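Local coordinates for amine oxidase domain-containing protein (Pyrococcus furiosus, PDB 3NRN), which is of unknown function but binds adenosine monophosphate in the crystal and is probably a flavin-dependent oxidoreductase of the amine oxidase type, at residues S146-W154 / I286-N295; P181-K189 / N298-L307. All coordinates share one frame; numbering follows the deposited sequence.

Interaction 1. Residues S146-W154 / I286-N295; sequences SVLESFAGW and IVFTPGLMIN
F288 lays its ring against helix 146-154, its CE1 corner lying 3.8 Å from F151 CA and meeting the edge of the F151 ring near that ring's plane. The same ring turns an edge toward the face of W154 in an offset edge-to-face pair: the centroids of the F288 ring and the six-membered ring of W154 are 6.0 Å apart and the planes stand at 81°. I286 CD1 lies over one indole face, 4.1 Å from W154 CH2. With CG anti to the backbone N of W154, chi1 near -175° sends the indole out toward I286 and F288.

V147, one turn before F151, lies beside P290, pointing the same way, with V147 CG2 3.8 Å from P290 CG. The polar side of the helix is joined to the loop through water. Water 1 donates to S146 O and accepts from G291 N, and also bonds S146 OG; water 2 lies 2.7 Å from S150 OG and accepts from N295 ND2. N295 fits against G153, its OD1 3.3 Å from G153 C; a CB on G153 would run into N295 CG, consistent with glycine at this position. N295 OD1 itself accepts from A320 N. A type II turn from T289 to L292 brings P290 and G291 to the helix.

Helix 142-156 thus lies against the end of strand 286-288 and the loop leading to strand 296-298, with I87 and W89 of strand 86-89 beside P290 and H318 of strand 312-320 edge-to-face with W154.

Interaction 2. Residues P181-K189 / N298-L307; sequences PGLIRGGCK and NEPSALDKSL
An Asx turn at D304 faces a type II beta turn, I184 to G187, and one carboxylate serves both. D304 OD2 accepts from G186 N at 2.7 Å through its anti lone pair, with an N-H...O angle of 135°, while D304 OD1 receives S306 N on its anti side, 32° out of the carboxylate plane. A trans chi1 extends the D304 carboxylate to the G186 amide. The R185 side chain crosses that of D304 at about a right angle, with the guanidinium and carboxylate planes 40° apart; the salt bridge is long, R185 NH1 to D304 OD1 3.9 Å, and R185 NE is engaged by E77. R185 NH2 also comes within 3.0 Å of L303 O. Replacing D304 by an alanine is likely to leave G186 N without its acceptor, R185 without this second, distant carboxylate, and S306 N without the oxygen that closes the Asx turn.

The apolar half is built by two leucines whose side chains slide past each other in opposite directions: L303 CD2 reaches 3.6 Å from L183 CB, and L183 CD1 lies 3.6 Å from P300 O. L183 CD2 meets the amide of N298, whose ND2 bonds L54 O. Water 3 bridges the two backbones loosely, through one firm bond to P300 O at 2.7 Å and a weak one to I184 O.

Glycine suits G186, with its positive phi, where a CB would jam against the preceding carbonyl. The arrangement is that of a beta turn linking strand 182-184 to helix 188-200, the G186 amide of the turn bound by an Asx-turn aspartate from another loop.

Interactions 1 and 2 touch directly: I286 CD1 lies 3.8 Å from P181 CG, and I286 CG2 packs on N298 CB. Their segments alternate along the chain, and strands 286-288 and 296-298 are neighbours in the mixed seven-stranded sheet, so the two contacts share that sheet while their centres stand 21 Å apart. Interaction 1 sets a helix against it, is partly buried, and relies on aromatic and proline packing with water-mediated polar links. Interaction 2 is more buried, joins the short three-stranded sheet to the loop before strand 312-320, and adds a direct carboxylate-to-backbone bond and a long salt bridge at its exposed arginine. Both lie away from the bound nucleotide.

Interaction 1. Residues S146-W154 / I286-N295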
ATOM      1  N   SER A 146       5.341 -20.381  -9.253  1.00 31.63           N
ATOM      2  CA  SER A 146       5.625 -20.306  -7.831  1.00 31.94           C
ATOM      3  C   SER A 146       6.069 -18.891  -7.458  1.00 32.22           C
ATOM      4  O   SER A 146       5.630 -18.341  -6.451  1.00 32.09           O
ATOM      5  CB  SER A 146       6.715 -21.320  -7.469  1.00 38.04           C
ATOM      6  OG  SER A 146       6.861 -21.434  -6.066  1.00 42.04           O
ATOM      7  N   VAL A 147       6.946 -18.308  -8.269  1.00 32.88           N
ATOM      8  CA  VAL A 147       7.417 -16.952  -8.015  1.00 22.92           C
ATOM      9  C   VAL A 147       6.276 -15.942  -8.172  1.00 27.88           C
ATOM     10  O   VAL A 147       6.155 -15.017  -7.375  1.00 27.02           O
ATOM     11  CB  VAL A 147       8.566 -16.562  -8.974  1.00 31.22           C
ATOM     12  CG1 VAL A 147       8.846 -15.053  -8.891  1.00 25.01           C
ATOM     13  CG2 VAL A 147       9.819 -17.341  -8.614  1.00 28.09           C
ATOM     14  N   LEU A 148       5.441 -16.123  -9.195  1.00 26.87           N
ATOM     15  CA  LEU A 148       4.324 -15.216  -9.428  1.00 26.10           C
ATOM     16  C   LEU A 148       3.290 -15.329  -8.321  1.00 28.64           C
ATOM     17  O   LEU A 148       2.537 -14.388  -8.079  1.00 27.00           O
ATOM     18  CB  LEU A 148       3.669 -15.485 -10.786  1.00 25.48           C
ATOM     19  CG  LEU A 148       4.468 -15.035 -12.017  1.00 30.72           C
ATOM     20  CD1 LEU A 148       3.692 -15.355 -13.282  1.00 38.88           C
ATOM     21  CD2 LEU A 148       4.739 -13.546 -11.934  1.00 36.51           C
ATOM     22  N   GLU A 149       3.257 -16.484  -7.657  1.00 25.94           N
ATOM     23  CA  GLU A 149       2.331 -16.711  -6.552  1.00 23.30           C
ATOM     24  C   GLU A 149       2.830 -15.894  -5.362  1.00 25.42           C
ATOM     25  O   GLU A 149       2.038 -15.350  -4.594  1.00 28.76           O
ATOM     26  CB  GLU A 149       2.286 -18.198  -6.184  1.00 32.61           C
ATOM     27  CG  GLU A 149       1.268 -18.560  -5.102  1.00 39.91           C
ATOM     28  CD  GLU A 149      -0.160 -18.672  -5.622  1.00 41.37           C
ATOM     29  OE1 GLU A 149      -1.061 -18.998  -4.816  1.00 40.82           O
ATOM     30  OE2 GLU A 149      -0.384 -18.442  -6.829  1.00 31.83           O
ATOM     31  N   SER A 150       4.149 -15.813  -5.210  1.00 25.02           N
ATOM     32  CA  SER A 150       4.729 -15.029  -4.127  1.00 29.61           C
ATOM     33  C   SER A 150       4.474 -13.549  -4.413  1.00 25.57           C
ATOM     34  O   SER A 150       4.113 -12.784  -3.520  1.00 25.47           O
ATOM     35  CB  SER A 150       6.230 -15.289  -4.015  1.00 28.80           C
ATOM     36  OG  SER A 150       6.466 -16.603  -3.552  1.00 44.70           O
ATOM     37  N   PHE A 151       4.656 -13.155  -5.668  1.00 25.56           N
ATOM     38  CA  PHE A 151       4.415 -11.775  -6.059  1.00 28.65           C
ATOM     39  C   PHE A 151       2.975 -11.389  -5.714  1.00 24.73           C
ATOM     40  O   PHE A 151       2.735 -10.351  -5.101  1.00 24.31           O
ATOM     41  CB  PHE A 151       4.638 -11.600  -7.566  1.00 21.81           C
ATOM     42  CG  PHE A 151       4.275 -10.233  -8.069  1.00 29.10           C
ATOM     43  CD1 PHE A 151       5.053  -9.127  -7.740  1.00 30.60           C
ATOM     44  CD2 PHE A 151       3.126 -10.043  -8.824  1.00 26.95           C
ATOM     45  CE1 PHE A 151       4.687  -7.853  -8.155  1.00 31.33           C
ATOM     46  CE2 PHE A 151       2.751  -8.772  -9.242  1.00 35.36           C
ATOM     47  CZ  PHE A 151       3.530  -7.676  -8.908  1.00 31.14           C
ATOM     48  N   ALA A 152       2.023 -12.231  -6.113  1.00 23.12           N
ATOM     49  CA  ALA A 152       0.608 -11.980  -5.853  1.00 26.10           C
ATOM     50  C   ALA A 152       0.330 -11.897  -4.356  1.00 28.54           C
ATOM     51  O   ALA A 152      -0.456 -11.058  -3.906  1.00 27.87           O
ATOM     52  CB  ALA A 152      -0.254 -13.081  -6.496  1.00 26.64           C
ATOM     53  N   GLY A 153       0.973 -12.767  -3.582  1.00 29.34           N
ATOM     54  CA  GLY A 153       0.768 -12.748  -2.144  1.00 23.82           C
ATOM     55  C   GLY A 153       1.324 -11.476  -1.524  1.00 28.30           C
ATOM     56  O   GLY A 153       0.674 -10.828  -0.709  1.00 20.46           O
ATOM     57  N   TRP A 154       2.529 -11.105  -1.938  1.00 24.72           N
ATOM     58  CA  TRP A 154       3.187  -9.916  -1.419  1.00 24.84           C
ATOM     59  C   TRP A 154       2.510  -8.611  -1.856  1.00 28.01           C
ATOM     60  O   TRP A 154       2.099  -7.804  -1.018  1.00 25.69           O
ATOM     61  CB  TRP A 154       4.653  -9.917  -1.857  1.00 28.63           C
ATOM     62  CG  TRP A 154       5.459  -8.800  -1.294  1.00 42.80           C
ATOM     63  CD1 TRP A 154       5.925  -8.684  -0.018  1.00 38.20           C
ATOM     64  CD2 TRP A 154       5.875  -7.618  -1.984  1.00 53.93           C
ATOM     65  NE1 TRP A 154       6.606  -7.502   0.133  1.00 52.59           N
ATOM     66  CE2 TRP A 154       6.589  -6.826  -1.061  1.00 64.29           C
ATOM     67  CE3 TRP A 154       5.710  -7.148  -3.297  1.00 57.60           C
ATOM     68  CZ2 TRP A 154       7.144  -5.585  -1.409  1.00 64.90           C
ATOM     69  CZ3 TRP A 154       6.260  -5.913  -3.644  1.00 56.66           C
ATOM     70  CH2 TRP A 154       6.967  -5.147  -2.701  1.00 63.59           C
ATOM     71  N   ILE A 286      14.371  -6.567  -2.088  1.00 33.47           N
ATOM     72  CA  ILE A 286      13.310  -7.400  -1.542  1.00 33.71           C
ATOM     73  C   ILE A 286      13.598  -8.817  -2.015  1.00 30.82           C
ATOM     74  O   ILE A 286      14.168  -9.012  -3.087  1.00 32.52           O
ATOM     75  CB  ILE A 286      11.915  -6.987  -2.048  1.00 35.89           C
ATOM     76  CG1 ILE A 286      11.903  -6.947  -3.575  1.00 41.02           C
ATOM     77  CG2 ILE A 286      11.525  -5.650  -1.454  1.00 39.81           C
ATOM     78  CD1 ILE A 286      10.556  -6.585  -4.163  1.00 40.80           C
ATOM     79  N   VAL A 287      13.216  -9.802  -1.215  1.00 31.40           N
ATOM     80  CA  VAL A 287      13.444 -11.190  -1.589  1.00 29.10           C
ATOM     81  C   VAL A 287      12.138 -11.966  -1.650  1.00 21.54           C
ATOM     82  O   VAL A 287      11.450 -12.112  -0.642  1.00 28.20           O
ATOM     83  CB  VAL A 287      14.382 -11.903  -0.586  1.00 29.82           C
ATOM     84  CG1 VAL A 287      14.600 -13.355  -1.020  1.00 27.06           C
ATOM     85  CG2 VAL A 287      15.707 -11.165  -0.497  1.00 27.11           C
ATOM     86  N   PHE A 288      11.799 -12.450  -2.837  1.00 23.70           N
ATOM     87  CA  PHE A 288      10.590 -13.240  -3.012  1.00 29.27           C
ATOM     88  C   PHE A 288      10.888 -14.646  -2.503  1.00 31.12           C
ATOM     89  O   PHE A 288      11.999 -15.144  -2.673  1.00 31.89           O
ATOM     90  CB  PHE A 288      10.191 -13.267  -4.486  1.00 26.14           C
ATOM     91  CG  PHE A 288       9.622 -11.972  -4.970  1.00 33.56           C
ATOM     92  CD1 PHE A 288       8.313 -11.620  -4.660  1.00 33.98           C
ATOM     93  CD2 PHE A 288      10.406 -11.076  -5.695  1.00 31.30           C
ATOM     94  CE1 PHE A 288       7.789 -10.389  -5.062  1.00 35.99           C
ATOM     95  CE2 PHE A 288       9.892  -9.842  -6.101  1.00 30.88           C
ATOM     96  CZ  PHE A 288       8.581  -9.500  -5.782  1.00 30.34           C
ATOM     97  N   THR A 289       9.902 -15.282  -1.880  1.00 29.98           N
ATOM     98  CA  THR A 289      10.103 -16.615  -1.326  1.00 26.86           C
ATOM     99  C   THR A 289       9.133 -17.654  -1.884  1.00 29.18           C
ATOM    100  O   THR A 289       8.303 -18.201  -1.159  1.00 29.34           O
ATOM    101  CB  THR A 289       9.973 -16.580   0.209  1.00 30.58           C
ATOM    102  OG1 THR A 289       8.675 -16.082   0.562  1.00 29.80           O
ATOM    103  CG2 THR A 289      11.035 -15.657   0.815  1.00 24.71           C
ATOM    104  N   PRO A 290       9.232 -17.941  -3.186  1.00 25.30           N
ATOM    105  CA  PRO A 290       8.336 -18.932  -3.787  1.00 30.11           C
ATOM    106  C   PRO A 290       8.428 -20.270  -3.050  1.00 36.01           C
ATOM    107  O   PRO A 290       9.519 -20.721  -2.701  1.00 36.99           O
ATOM    108  CB  PRO A 290       8.840 -19.022  -5.228  1.00 31.95           C
ATOM    109  CG  PRO A 290      10.316 -18.733  -5.084  1.00 33.47           C
ATOM    110  CD  PRO A 290      10.315 -17.569  -4.117  1.00 27.71           C
ATOM    111  N   GLY A 291       7.278 -20.886  -2.799  1.00 36.09           N
ATOM    112  CA  GLY A 291       7.267 -22.164  -2.113  1.00 37.54           C
ATOM    113  C   GLY A 291       6.947 -22.091  -0.633  1.00 32.70           C
ATOM    114  O   GLY A 291       6.520 -23.083  -0.059  1.00 34.18           O
ATOM    115  N   LEU A 292       7.149 -20.932  -0.009  1.00 33.67           N
ATOM    116  CA  LEU A 292       6.866 -20.784   1.422  1.00 33.08           C
ATOM    117  C   LEU A 292       5.514 -20.099   1.642  1.00 29.26           C
ATOM    118  O   LEU A 292       4.942 -19.540   0.701  1.00 28.42           O
ATOM    119  CB  LEU A 292       7.969 -19.957   2.099  1.00 28.30           C
ATOM    120  CG  LEU A 292       9.441 -20.323   1.851  1.00 35.00           C
ATOM    121  CD1 LEU A 292      10.314 -19.468   2.764  1.00 21.05           C
ATOM    122  CD2 LEU A 292       9.694 -21.810   2.117  1.00 27.78           C
HETATM  123  N   MSE A 293       4.993 -20.153   2.868  1.00 23.13           N
HETATM  124  CA  MSE A 293       3.724 -19.486   3.156  1.00 27.39           C
HETATM  125  C   MSE A 293       4.067 -17.991   3.107  1.00 27.81           C
HETATM  126  O   MSE A 293       3.303 -17.191   2.574  1.00 32.16           O
HETATM  127  CB  MSE A 293       3.164 -19.893   4.536  1.00 23.90           C
HETATM  128  CG  MSE A 293       1.655 -19.575   4.717  1.00 19.22           C
HETATM  129 SE   MSE A 293       0.835 -20.297   6.194  1.00 17.27          SE
HETATM  130  CE  MSE A 293       0.495 -21.951   5.607  1.00 29.03           C
ATOM    131  N   ILE A 294       5.229 -17.627   3.654  1.00 29.07           N
ATOM    132  CA  ILE A 294       5.701 -16.243   3.605  1.00 29.53           C
ATOM    133  C   ILE A 294       5.812 -15.956   2.104  1.00 28.32           C
ATOM    134  O   ILE A 294       6.132 -16.853   1.326  1.00 28.53           O
ATOM    135  CB  ILE A 294       7.121 -16.076   4.230  1.00 33.20           C
ATOM    136  CG1 ILE A 294       7.087 -16.309   5.743  1.00 31.40           C
ATOM    137  CG2 ILE A 294       7.676 -14.688   3.912  1.00 28.87           C
ATOM    138  CD1 ILE A 294       6.150 -15.421   6.489  1.00 30.89           C
ATOM    139  N   ASN A 295       5.552 -14.718   1.698  1.00 25.96           N
ATOM    140  CA  ASN A 295       5.606 -14.356   0.282  1.00 22.18           C
ATOM    141  C   ASN A 295       6.893 -13.651  -0.104  1.00 24.34           C
ATOM    142  O   ASN A 295       7.310 -13.685  -1.270  1.00 24.88           O
ATOM    143  CB  ASN A 295       4.413 -13.460  -0.063  1.00 29.57           C
ATOM    144  CG  ASN A 295       3.091 -14.131   0.219  1.00 29.10           C
ATOM    145  OD1 ASN A 295       2.213 -13.553   0.855  1.00 25.66           O
ATOM    146  ND2 ASN A 295       2.942 -15.362  -0.253  1.00 28.32           N
TER
HETATM  147  O   HOH W   1       5.041 -19.677  -4.255  1.00 32.54           O
HETATM  148  O   HOH W   2       5.155 -17.398  -1.347  1.00 31.24           O

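Interaction 2. Residues P181-K189 / N298-L307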
ATOM      1  N   PRO A 181      10.928  -1.403  -6.064  1.00 22.29           N
ATOM      2  CA  PRO A 181      10.690  -0.671  -4.820  1.00 29.71           C
ATOM      3  C   PRO A 181      11.846   0.175  -4.319  1.00 28.16           C
ATOM      4  O   PRO A 181      12.943   0.159  -4.872  1.00 34.37           O
ATOM      5  CB  PRO A 181      10.351  -1.784  -3.840  1.00 29.26           C
ATOM      6  CG  PRO A 181      11.333  -2.834  -4.246  1.00 31.12           C
ATOM      7  CD  PRO A 181      11.239  -2.816  -5.774  1.00 25.98           C
ATOM      8  N   GLY A 182      11.574   0.904  -3.242  1.00 28.95           N
ATOM      9  CA  GLY A 182      12.573   1.755  -2.633  1.00 28.40           C
ATOM     10  C   GLY A 182      12.267   1.916  -1.161  1.00 32.73           C
ATOM     11  O   GLY A 182      11.100   1.914  -0.761  1.00 28.72           O
ATOM     12  N   LEU A 183      13.319   2.043  -0.358  1.00 31.96           N
ATOM     13  CA  LEU A 183      13.196   2.215   1.083  1.00 26.09           C
ATOM     14  C   LEU A 183      13.109   3.699   1.427  1.00 26.68           C
ATOM     15  O   LEU A 183      13.587   4.550   0.676  1.00 26.52           O
ATOM     16  CB  LEU A 183      14.401   1.594   1.792  1.00 27.51           C
ATOM     17  CG  LEU A 183      14.588   0.078   1.682  1.00 30.27           C
ATOM     18  CD1 LEU A 183      15.833  -0.340   2.465  1.00 23.57           C
ATOM     19  CD2 LEU A 183      13.366  -0.632   2.234  1.00 21.03           C
ATOM     20  N   ILE A 184      12.506   3.995   2.575  1.00 25.02           N
ATOM     21  CA  ILE A 184      12.321   5.363   3.031  1.00 27.62           C
ATOM     22  C   ILE A 184      13.165   5.679   4.266  1.00 25.97           C
ATOM     23  O   ILE A 184      12.987   5.063   5.316  1.00 21.32           O
ATOM     24  CB  ILE A 184      10.851   5.615   3.417  1.00 28.41           C
ATOM     25  CG1 ILE A 184       9.915   5.033   2.353  1.00 22.35           C
ATOM     26  CG2 ILE A 184      10.617   7.103   3.588  1.00 20.20           C
ATOM     27  CD1 ILE A 184       8.473   5.048   2.762  1.00 26.30           C
ATOM     28  N   ARG A 185      14.069   6.642   4.159  1.00 23.51           N
ATOM     29  CA  ARG A 185      14.876   6.995   5.322  1.00 26.79           C
ATOM     30  C   ARG A 185      13.920   7.564   6.357  1.00 29.95           C
ATOM     31  O   ARG A 185      13.062   8.400   6.033  1.00 27.91           O
ATOM     32  CB  ARG A 185      15.943   8.035   4.960  1.00 30.86           C
ATOM     33  CG  ARG A 185      16.783   8.505   6.149  1.00 26.42           C
ATOM     34  CD  ARG A 185      18.015   9.278   5.681  1.00 37.92           C
ATOM     35  NE  ARG A 185      18.978   8.400   5.020  1.00 34.72           N
ATOM     36  CZ  ARG A 185      19.708   7.487   5.655  1.00 41.15           C
ATOM     37  NH1 ARG A 185      19.591   7.337   6.971  1.00 35.37           N
ATOM     38  NH2 ARG A 185      20.541   6.710   4.977  1.00 37.40           N
ATOM     39  N   GLY A 186      14.051   7.091   7.594  1.00 27.86           N
ATOM     40  CA  GLY A 186      13.178   7.556   8.655  1.00 24.39           C
ATOM     41  C   GLY A 186      11.911   6.729   8.756  1.00 29.54           C
ATOM     42  O   GLY A 186      11.090   6.950   9.643  1.00 28.14           O
ATOM     43  N   GLY A 187      11.748   5.769   7.851  1.00 31.51           N
ATOM     44  CA  GLY A 187      10.562   4.929   7.878  1.00 22.87           C
ATOM     45  C   GLY A 187       9.338   5.638   7.327  1.00 26.43           C
ATOM     46  O   GLY A 187       9.440   6.757   6.822  1.00 29.91           O
ATOM     47  N   CYS A 188       8.180   4.991   7.426  1.00 24.73           N
ATOM     48  CA  CYS A 188       6.934   5.568   6.931  1.00 23.33           C
ATOM     49  C   CYS A 188       6.627   6.925   7.564  1.00 21.05           C
ATOM     50  O   CYS A 188       6.090   7.815   6.907  1.00 27.39           O
ATOM     51  CB  CYS A 188       5.757   4.622   7.198  1.00 13.88           C
ATOM     52  SG  CYS A 188       5.817   3.038   6.322  1.00 30.18           S
ATOM     53  N   LYS A 189       6.957   7.081   8.842  1.00 26.35           N
ATOM     54  CA  LYS A 189       6.685   8.335   9.541  1.00 27.61           C
ATOM     55  C   LYS A 189       7.297   9.561   8.864  1.00 27.68           C
ATOM     56  O   LYS A 189       6.774  10.676   8.996  1.00 27.78           O
ATOM     57  CB  LYS A 189       7.173   8.255  10.991  1.00 26.81           C
ATOM     58  CG  LYS A 189       6.660   9.401  11.876  1.00 24.91           C
ATOM     59  CD  LYS A 189       6.961   9.150  13.359  1.00 34.70           C
ATOM     60  CE  LYS A 189       6.434  10.277  14.249  1.00 27.89           C
ATOM     61  NZ  LYS A 189       7.015  11.596  13.866  1.00 22.81           N
ATOM     62  N   ASN A 298      11.995  -8.040   3.307  1.00 22.65           N
ATOM     63  CA  ASN A 298      12.923  -6.960   3.010  1.00 30.30           C
ATOM     64  C   ASN A 298      13.761  -6.670   4.252  1.00 33.62           C
ATOM     65  O   ASN A 298      13.597  -7.324   5.286  1.00 30.92           O
ATOM     66  CB  ASN A 298      12.156  -5.702   2.557  1.00 26.67           C
ATOM     67  CG  ASN A 298      11.563  -4.906   3.720  1.00 18.99           C
ATOM     68  OD1 ASN A 298      11.248  -5.454   4.772  1.00 28.00           O
ATOM     69  ND2 ASN A 298      11.397  -3.602   3.517  1.00 24.55           N
ATOM     70  N   GLU A 299      14.655  -5.693   4.142  1.00 33.16           N
ATOM     71  CA  GLU A 299      15.537  -5.307   5.242  1.00 39.00           C
ATOM     72  C   GLU A 299      15.606  -3.778   5.268  1.00 38.55           C
ATOM     73  O   GLU A 299      16.585  -3.177   4.824  1.00 39.06           O
ATOM     74  CB  GLU A 299      16.921  -5.917   5.005  1.00 35.31           C
ATOM     75  CG  GLU A 299      17.965  -5.606   6.057  1.00 43.53           C
ATOM     76  CD  GLU A 299      19.222  -6.440   5.867  1.00 43.70           C
ATOM     77  OE1 GLU A 299      19.374  -7.468   6.560  1.00 47.96           O
ATOM     78  OE2 GLU A 299      20.049  -6.077   5.009  1.00 45.32           O
ATOM     79  N   PRO A 300      14.563  -3.132   5.813  1.00 38.88           N
ATOM     80  CA  PRO A 300      14.460  -1.670   5.907  1.00 38.30           C
ATOM     81  C   PRO A 300      15.658  -0.921   6.489  1.00 38.70           C
ATOM     82  O   PRO A 300      15.945   0.202   6.072  1.00 34.75           O
ATOM     83  CB  PRO A 300      13.173  -1.463   6.712  1.00 32.15           C
ATOM     84  CG  PRO A 300      13.103  -2.685   7.564  1.00 35.11           C
ATOM     85  CD  PRO A 300      13.514  -3.784   6.616  1.00 34.48           C
ATOM     86  N   SER A 301      16.360  -1.537   7.436  1.00 37.86           N
ATOM     87  CA  SER A 301      17.521  -0.899   8.053  1.00 32.76           C
ATOM     88  C   SER A 301      18.724  -0.875   7.111  1.00 34.48           C
ATOM     89  O   SER A 301      19.762  -0.300   7.431  1.00 35.43           O
ATOM     90  CB  SER A 301      17.901  -1.630   9.342  1.00 41.61           C
ATOM     91  OG  SER A 301      18.293  -2.962   9.061  1.00 38.63           O
ATOM     92  N   ALA A 302      18.581  -1.505   5.951  1.00 36.52           N
ATOM     93  CA  ALA A 302      19.657  -1.537   4.969  1.00 33.68           C
ATOM     94  C   ALA A 302      19.900  -0.137   4.415  1.00 40.07           C
ATOM     95  O   ALA A 302      20.902   0.101   3.744  1.00 41.93           O
ATOM     96  CB  ALA A 302      19.311  -2.495   3.839  1.00 32.57           C
ATOM     97  N   LEU A 303      18.969   0.778   4.686  1.00 39.93           N
ATOM     98  CA  LEU A 303      19.095   2.166   4.237  1.00 39.45           C
ATOM     99  C   LEU A 303      19.261   3.056   5.460  1.00 39.35           C
ATOM    100  O   LEU A 303      20.226   3.810   5.571  1.00 38.64           O
ATOM    101  CB  LEU A 303      17.857   2.618   3.443  1.00 38.84           C
ATOM    102  CG  LEU A 303      17.775   4.127   3.139  1.00 34.17           C
ATOM    103  CD1 LEU A 303      18.972   4.553   2.304  1.00 40.22           C
ATOM    104  CD2 LEU A 303      16.484   4.459   2.402  1.00 31.50           C
ATOM    105  N   ASP A 304      18.307   2.967   6.377  1.00 34.86           N
ATOM    106  CA  ASP A 304      18.356   3.755   7.596  1.00 40.87           C
ATOM    107  C   ASP A 304      18.660   2.819   8.760  1.00 42.04           C
ATOM    108  O   ASP A 304      17.789   2.078   9.210  1.00 37.01           O
ATOM    109  CB  ASP A 304      17.017   4.453   7.823  1.00 41.31           C
ATOM    110  CG  ASP A 304      17.041   5.377   9.021  1.00 50.51           C
ATOM    111  OD1 ASP A 304      17.983   5.272   9.841  1.00 39.69           O
ATOM    112  OD2 ASP A 304      16.111   6.202   9.147  1.00 43.80           O
ATOM    113  N   LYS A 305      19.898   2.858   9.245  1.00 42.91           N
ATOM    114  CA  LYS A 305      20.323   1.998  10.344  1.00 45.71           C
ATOM    115  C   LYS A 305      19.648   2.321  11.672  1.00 41.91           C
ATOM    116  O   LYS A 305      19.547   1.458  12.545  1.00 39.54           O
ATOM    117  CB  LYS A 305      21.841   2.070  10.526  1.00 50.01           C
ATOM    118  CG  LYS A 305      22.398   0.957  11.406  1.00 61.12           C
ATOM    119  CD  LYS A 305      23.818   1.249  11.884  1.00 71.10           C
ATOM    120  CE  LYS A 305      23.841   2.403  12.879  1.00 67.35           C
ATOM    121  NZ  LYS A 305      25.199   2.634  13.445  1.00 69.37           N
ATOM    122  N   SER A 306      19.193   3.561  11.831  1.00 37.39           N
ATOM    123  CA  SER A 306      18.538   3.971  13.071  1.00 36.06           C
ATOM    124  C   SER A 306      17.211   3.241  13.252  1.00 35.82           C
ATOM    125  O   SER A 306      16.627   3.255  14.335  1.00 30.71           O
ATOM    126  CB  SER A 306      18.285   5.478  13.069  1.00 40.90           C
ATOM    127  OG  SER A 306      17.304   5.823  12.106  1.00 40.14           O
ATOM    128  N   LEU A 307      16.737   2.613  12.182  1.00 37.38           N
ATOM    129  CA  LEU A 307      15.481   1.872  12.224  1.00 41.22           C
ATOM    130  C   LEU A 307      15.635   0.591  13.025  1.00 38.51           C
ATOM    131  O   LEU A 307      14.668   0.086  13.586  1.00 42.81           O
ATOM    132  CB  LEU A 307      15.017   1.548  10.802  1.00 41.39           C
ATOM    133  CG  LEU A 307      14.012   2.509  10.158  1.00 43.60           C
ATOM    134  CD1 LEU A 307      14.311   3.947  10.517  1.00 33.16           C
ATOM    135  CD2 LEU A 307      14.039   2.304   8.660  1.00 34.75           C
TER
HETATM  136  O   HOH W   3      15.121   2.599   5.154  1.00 33.98           O